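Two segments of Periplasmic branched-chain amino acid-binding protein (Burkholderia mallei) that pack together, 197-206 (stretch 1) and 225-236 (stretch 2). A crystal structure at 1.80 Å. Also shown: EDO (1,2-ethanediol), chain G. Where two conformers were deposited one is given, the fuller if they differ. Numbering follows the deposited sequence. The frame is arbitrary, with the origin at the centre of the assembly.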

ATOM      1  N   GLN A 197       4.195  19.791  17.613  1.00 11.94           N
ATOM      2  CA  GLN A 197       4.394  18.609  18.463  1.00 12.10           C
ATOM      3  C   GLN A 197       4.736  17.363  17.638  1.00 12.23           C
ATOM      4  O   GLN A 197       5.564  16.543  18.032  1.00 13.04           O
ATOM      5  N   ILE A 198       4.098  17.242  16.473  1.00 13.01           N
ATOM      6  CA  ILE A 198       4.193  16.059  15.628  1.00 11.45           C
ATOM      7  C   ILE A 198       4.784  16.440  14.263  1.00 12.47           C
ATOM      8  O   ILE A 198       4.315  17.395  13.621  1.00 12.71           O
ATOM      9  N   LEU A 199       5.792  15.676  13.828  1.00 13.53           N
ATOM     10  CA  LEU A 199       6.282  15.684  12.451  1.00 13.25           C
ATOM     11  C   LEU A 199       5.663  14.527  11.700  1.00 13.94           C
ATOM     12  O   LEU A 199       5.965  13.353  11.978  1.00 12.74           O
ATOM     13  N   GLY A 200       4.763  14.839  10.781  1.00 13.13           N
ATOM     14  CA  GLY A 200       4.027  13.826  10.020  1.00 12.92           C
ATOM     15  C   GLY A 200       4.858  13.520   8.788  1.00 14.02           C
ATOM     16  O   GLY A 200       5.168  14.405   7.991  1.00 12.65           O
ATOM     17  N   LEU A 201       5.265  12.271   8.670  1.00 12.50           N
ATOM     18  CA  LEU A 201       6.048  11.795   7.540  1.00 12.32           C
ATOM     19  C   LEU A 201       5.140  11.302   6.430  1.00 12.57           C
ATOM     20  O   LEU A 201       4.697  10.139   6.441  1.00 11.73           O
ATOM     21  N   ALA A 202       4.779  12.209   5.519  1.00 12.14           N
ATOM     22  CA  ALA A 202       3.901  11.880   4.392  1.00 12.67           C
ATOM     23  C   ALA A 202       4.782  11.416   3.241  1.00 11.55           C
ATOM     24  O   ALA A 202       4.893  12.063   2.185  1.00 12.41           O
ATOM     25  N   ASN A 203       5.413  10.267   3.450  1.00 13.00           N
ATOM     26  CA  ASN A 203       6.360   9.709   2.488  1.00 11.97           C
ATOM     27  C   ASN A 203       6.458   8.223   2.816  1.00 12.07           C
ATOM     28  O   ASN A 203       5.715   7.771   3.674  1.00 12.82           O
ATOM     29  N   ALA A 204       7.310   7.480   2.132  1.00 11.72           N
ATOM     30  CA  ALA A 204       7.289   6.006   2.259  1.00 11.30           C
ATOM     31  C   ALA A 204       8.650   5.409   1.960  1.00 12.05           C
ATOM     32  O   ALA A 204       9.540   6.061   1.391  1.00 11.25           O
ATOM     33  N   GLY A 205       8.804   4.144   2.318  1.00 10.20           N
ATOM     34  CA  GLY A 205       9.968   3.388   1.929  1.00 11.96           C
ATOM     35  C   GLY A 205      11.292   4.013   2.319  1.00 11.89           C
ATOM     36  O   GLY A 205      11.476   4.473   3.448  1.00 11.82           O
ATOM     37  N   GLY A 206      12.232   4.050   1.366  1.00 12.54           N
ATOM     38  CA  GLY A 206      13.557   4.610   1.637  1.00 13.52           C
ATOM     39  C   GLY A 206      13.521   6.054   2.126  1.00 13.61           C
ATOM     40  O   GLY A 206      14.404   6.460   2.899  1.00 13.77           O
ATOM     41  N   LYS A 225       7.692  14.526  18.164  1.00 16.73           N
ATOM     42  CA  LYS A 225       7.419  13.130  17.923  1.00 15.64           C
ATOM     43  C   LYS A 225       7.203  12.881  16.407  1.00 15.97           C
ATOM     44  O   LYS A 225       6.541  13.673  15.740  1.00 13.63           O
ATOM     45  N   LEU A 226       7.760  11.797  15.882  1.00 13.46           N
ATOM     46  CA  LEU A 226       7.544  11.449  14.475  1.00 14.44           C
ATOM     47  C   LEU A 226       6.264  10.642  14.347  1.00 14.20           C
ATOM     48  O   LEU A 226       6.013   9.787  15.169  1.00 14.77           O
ATOM     49  N   ALA A 227       5.442  10.963  13.353  1.00 13.34           N
ATOM     50  CA  ALA A 227       4.316  10.126  12.988  1.00 13.27           C
ATOM     51  C   ALA A 227       4.672   9.536  11.623  1.00 13.63           C
ATOM     52  O   ALA A 227       4.675  10.226  10.603  1.00 13.86           O
ATOM     53  N   ALA A 228       4.986   8.256  11.615  1.00 13.85           N
ATOM     54  CA  ALA A 228       5.353   7.565  10.390  1.00 13.86           C
ATOM     55  C   ALA A 228       4.035   7.110   9.776  1.00 14.75           C
ATOM     56  O   ALA A 228       3.446   6.103  10.163  1.00 16.33           O
ATOM     57  N   LEU A 229       3.551   7.884   8.822  1.00 14.23           N
ATOM     58  CA  LEU A 229       2.216   7.653   8.297  1.00 13.70           C
ATOM     59  C   LEU A 229       2.150   6.439   7.361  1.00 13.78           C
ATOM     60  O   LEU A 229       1.071   5.878   7.145  1.00 13.17           O
ATOM     61  N   LEU A 230       3.300   6.017   6.821  1.00 12.86           N
ATOM     62  CA  LEU A 230       3.353   4.734   6.099  1.00 12.91           C
ATOM     63  C   LEU A 230       4.702   4.060   6.357  1.00 13.77           C
ATOM     64  O   LEU A 230       5.762   4.598   6.020  1.00 12.69           O
HETATM   65  N   MSE A 231       4.664   2.917   7.033  1.00 14.08           N
HETATM   66  CA  MSE A 231       5.885   2.190   7.422  0.50 14.35           C
HETATM   67  C   MSE A 231       5.577   0.695   7.248  1.00 15.50           C
HETATM   68  O   MSE A 231       4.571   0.225   7.742  1.00 15.81           O
ATOM     69  N   PHE A 232       6.409  -0.013   6.508  1.00 14.35           N
ATOM     70  CA  PHE A 232       6.258  -1.429   6.297  1.00 13.54           C
ATOM     71  C   PHE A 232       7.302  -2.166   7.143  1.00 12.25           C
ATOM     72  O   PHE A 232       8.237  -1.565   7.665  1.00 13.73           O
ATOM     73  N   ILE A 233       7.184  -3.479   7.219  1.00 13.69           N
ATOM     74  CA  ILE A 233       8.075  -4.259   8.077  1.00 13.43           C
ATOM     75  C   ILE A 233       9.543  -4.091   7.663  1.00 12.00           C
ATOM     76  O   ILE A 233      10.414  -4.058   8.517  1.00 10.77           O
ATOM     77  N   ASN A 234       9.808  -3.896   6.376  1.00 13.06           N
ATOM     78  CA  ASN A 234      11.187  -3.758   5.882  1.00 12.96           C
ATOM     79  C   ASN A 234      11.822  -2.440   6.330  1.00 13.84           C
ATOM     80  O   ASN A 234      13.054  -2.333   6.493  1.00 12.30           O
ATOM     81  N   ASP A 235      10.971  -1.431   6.511  1.00 13.44           N
ATOM     82  CA  ASP A 235      11.424  -0.132   6.979  1.00 13.87           C
ATOM     83  C   ASP A 235      11.866  -0.243   8.448  1.00 13.74           C
ATOM     84  O   ASP A 235      12.910   0.272   8.855  1.00 12.56           O
ATOM     85  N   VAL A 236      11.082  -0.952   9.261  1.00 13.51           N
ATOM     86  CA  VAL A 236      11.514  -1.232  10.636  1.00 12.85           C
ATOM     87  C   VAL A 236      12.822  -2.043  10.671  1.00 13.58           C
ATOM     88  O   VAL A 236      13.726  -1.773  11.470  1.00 14.48           O
TER

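Where the two strands part, water takes over the pairing. Water 2 accepts from Gly205 N (2.7 Å) and donates to both Leu230 O (2.9 Å) and Asp235 OD2 (2.6 Å), while water 1 accepts from Leu230 N (2.9 Å) and donates to Leu201 O (3.0 Å). Asp235 (chi1 m) points toward stretch 1 and is a hub: its OD2 also receives Phe232 N (2.8 Å), tying the carboxylate to the N-cap residue of its own helix, and its OD1 accepts a very short hydrogen bond from O1 of the 1,2-ethanediol (2.4 Å), probably a crystallisation additive.

Before this point the strands run parallel, and their side chains alternate between the sheet faces. On one face, Ile198 (m, m) sets CG2 3.6 Å from Ala227 CB, and its CD1 reaches 3.8 Å from Lys225 CB; the lysine's extended end leads away. Gly200 adds no side chain here. On the other face, Leu199 (t, p) places CD2 3.7 Å from CD2 of Leu226 (m, t), and Leu201 (m, t) lays CD1 4.3 Å from Ala228 CB.

Beyond the strand pairing, Leu229 (m, t) and Leu230 (t, p) both point toward stretch 1. Leu229 CD1 lies 4.4 Å from Ala202 CB, and Leu230 CD2 packs 3.9 Å from Ala204 CB, continuing the apolar contact alongside the waters.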

ATOM      1  CB  GLN A 197       3.122  18.302  19.274  1.00 12.13           C
ATOM      2  CG  GLN A 197       2.813  19.292  20.370  1.00 13.51           C
ATOM      3  CD  GLN A 197       1.402  19.166  20.923  1.00 15.36           C
ATOM      4  OE1 GLN A 197       0.446  19.089  20.166  1.00 16.93           O
ATOM      5  NE2 GLN A 197       1.266  19.155  22.268  1.00 15.77           N
ATOM      6  CB  ILE A 198       2.786  15.444  15.404  1.00 11.80           C
ATOM      7  CG1 ILE A 198       2.059  15.193  16.739  1.00 13.02           C
ATOM      8  CG2 ILE A 198       2.863  14.176  14.515  1.00 10.62           C
ATOM      9  CD1 ILE A 198       2.813  14.241  17.730  1.00 13.09           C
ATOM     10  CB  LEU A 199       7.813  15.570  12.413  1.00 14.04           C
ATOM     11  CG  LEU A 199       8.528  15.576  11.040  1.00 17.32           C
ATOM     12  CD1 LEU A 199       8.245  16.861  10.312  1.00 21.21           C
ATOM     13  CD2 LEU A 199      10.032  15.414  11.189  1.00 17.90           C
ATOM     14  CB  LEU A 201       6.945  10.657   8.001  1.00 12.53           C
ATOM     15  CG  LEU A 201       7.933  11.073   9.084  1.00 13.55           C
ATOM     16  CD1 LEU A 201       8.701   9.846   9.606  1.00 13.77           C
ATOM     17  CD2 LEU A 201       8.886  12.154   8.575  1.00 13.56           C
ATOM     18  CB  ALA A 202       3.031  13.125   3.993  1.00 12.53           C
ATOM     19  CB  ASN A 203       7.709  10.438   2.527  1.00 12.50           C
ATOM     20  CG  ASN A 203       8.409  10.407   3.901  1.00 13.97           C
ATOM     21  OD1 ASN A 203       8.179   9.542   4.737  1.00 13.01           O
ATOM     22  ND2 ASN A 203       9.381  11.305   4.065  1.00 14.16           N
ATOM     23  CB  ALA A 204       6.269   5.423   1.308  1.00 11.07           C
ATOM     24  CB  LYS A 225       6.189  12.676  18.705  1.00 17.33           C
ATOM     25  CG  LYS A 225       6.441  12.401  20.188  1.00 20.73           C
ATOM     26  CD  LYS A 225       5.393  11.432  20.760  1.00 24.00           C
ATOM     27  CE  LYS A 225       5.663  11.022  22.231  1.00 26.13           C
ATOM     28  NZ  LYS A 225       4.721   9.904  22.662  1.00 22.69           N
ATOM     29  CB  LEU A 226       8.707  10.630  13.923  1.00 12.98           C
ATOM     30  CG  LEU A 226      10.111  11.200  14.109  1.00 17.59           C
ATOM     31  CD1 LEU A 226      11.178  10.240  13.534  1.00 18.88           C
ATOM     32  CD2 LEU A 226      10.228  12.571  13.496  1.00 17.45           C
ATOM     33  CB  ALA A 227       3.033  10.917  12.943  1.00 13.09           C
ATOM     34  CB  ALA A 228       6.292   6.404  10.697  1.00 15.25           C
ATOM     35  CB  LEU A 229       1.732   8.928   7.595  1.00 13.20           C
ATOM     36  CG  LEU A 229       1.581  10.127   8.510  1.00 14.00           C
ATOM     37  CD1 LEU A 229       1.374  11.436   7.658  1.00 13.38           C
ATOM     38  CD2 LEU A 229       0.432   9.954   9.503  1.00 15.34           C
ATOM     39  CB  LEU A 230       3.112   4.879   4.605  1.00 12.92           C
ATOM     40  CG  LEU A 230       3.040   3.568   3.838  1.00 12.98           C
ATOM     41  CD1 LEU A 230       1.994   2.555   4.446  1.00 12.11           C
ATOM     42  CD2 LEU A 230       2.790   3.852   2.308  1.00 13.72           C
HETATM   43  CB  MSE A 231       6.220   2.520   8.892  0.50 14.81           C
HETATM   44  CG  MSE A 231       7.298   1.677   9.579  0.50 14.04           C
HETATM   45 SE   MSE A 231       8.012   2.591  11.156  0.38 15.34          SE
HETATM   46  CE  MSE A 231       8.637   4.179  10.247  0.50 16.01           C
ATOM     47  CB  PHE A 232       6.452  -1.757   4.799  1.00 13.13           C
ATOM     48  CG  PHE A 232       5.394  -1.178   3.928  1.00 13.69           C
ATOM     49  CD1 PHE A 232       4.171  -1.811   3.791  1.00 13.18           C
ATOM     50  CD2 PHE A 232       5.595   0.055   3.308  1.00 11.97           C
ATOM     51  CE1 PHE A 232       3.163  -1.251   2.976  1.00 14.14           C
ATOM     52  CE2 PHE A 232       4.589   0.606   2.497  1.00 13.23           C
ATOM     53  CZ  PHE A 232       3.388  -0.033   2.357  1.00 11.40           C
ATOM     54  CB  ILE A 233       7.640  -5.758   8.135  1.00 14.10           C
ATOM     55  CG1 ILE A 233       8.237  -6.426   9.365  1.00 18.52           C
ATOM     56  CG2 ILE A 233       8.021  -6.543   6.831  1.00 11.48           C
ATOM     57  CD1 ILE A 233       7.872  -7.892   9.487  1.00 21.73           C
ATOM     58  CB  ASN A 234      11.232  -3.832   4.351  1.00 13.27           C
ATOM     59  CG  ASN A 234      10.451  -4.995   3.812  1.00 13.92           C
ATOM     60  OD1 ASN A 234       9.193  -4.943   3.773  1.00 13.40           O
ATOM     61  ND2 ASN A 234      11.156  -6.085   3.471  1.00 13.32           N
ATOM     62  CB  ASP A 235      10.307   0.908   6.805  1.00 15.26           C
ATOM     63  CG  ASP A 235       9.781   1.028   5.359  1.00 17.40           C
ATOM     64  OD1 ASP A 235      10.590   1.013   4.405  1.00 18.08           O
ATOM     65  OD2 ASP A 235       8.532   1.197   5.173  1.00 19.41           O
ATOM     66  CB  VAL A 236      10.409  -1.933  11.460  1.00 13.56           C
ATOM     67  CG1 VAL A 236      10.874  -2.183  12.902  1.00 11.20           C
ATOM     68  CG2 VAL A 236       9.091  -1.074  11.475  1.00 16.47           C
TER
HETATM   69  C1  EDO G   8      13.095  -0.346   3.468  1.00 39.91           C
HETATM   70  O1  EDO G   8      11.919  -0.124   2.696  1.00 36.84           O
HETATM   71  C2  EDO G   8      14.297   0.003   2.610  1.00 42.17           C
HETATM   72  O2  EDO G   8      14.968   1.201   3.045  1.00 44.11           O
HETATM   73  O   HOH W   1       5.897   7.409   6.762  1.00 12.10           O
HETATM   74  O   HOH W   2       7.076   2.983   3.975  1.00 12.52           O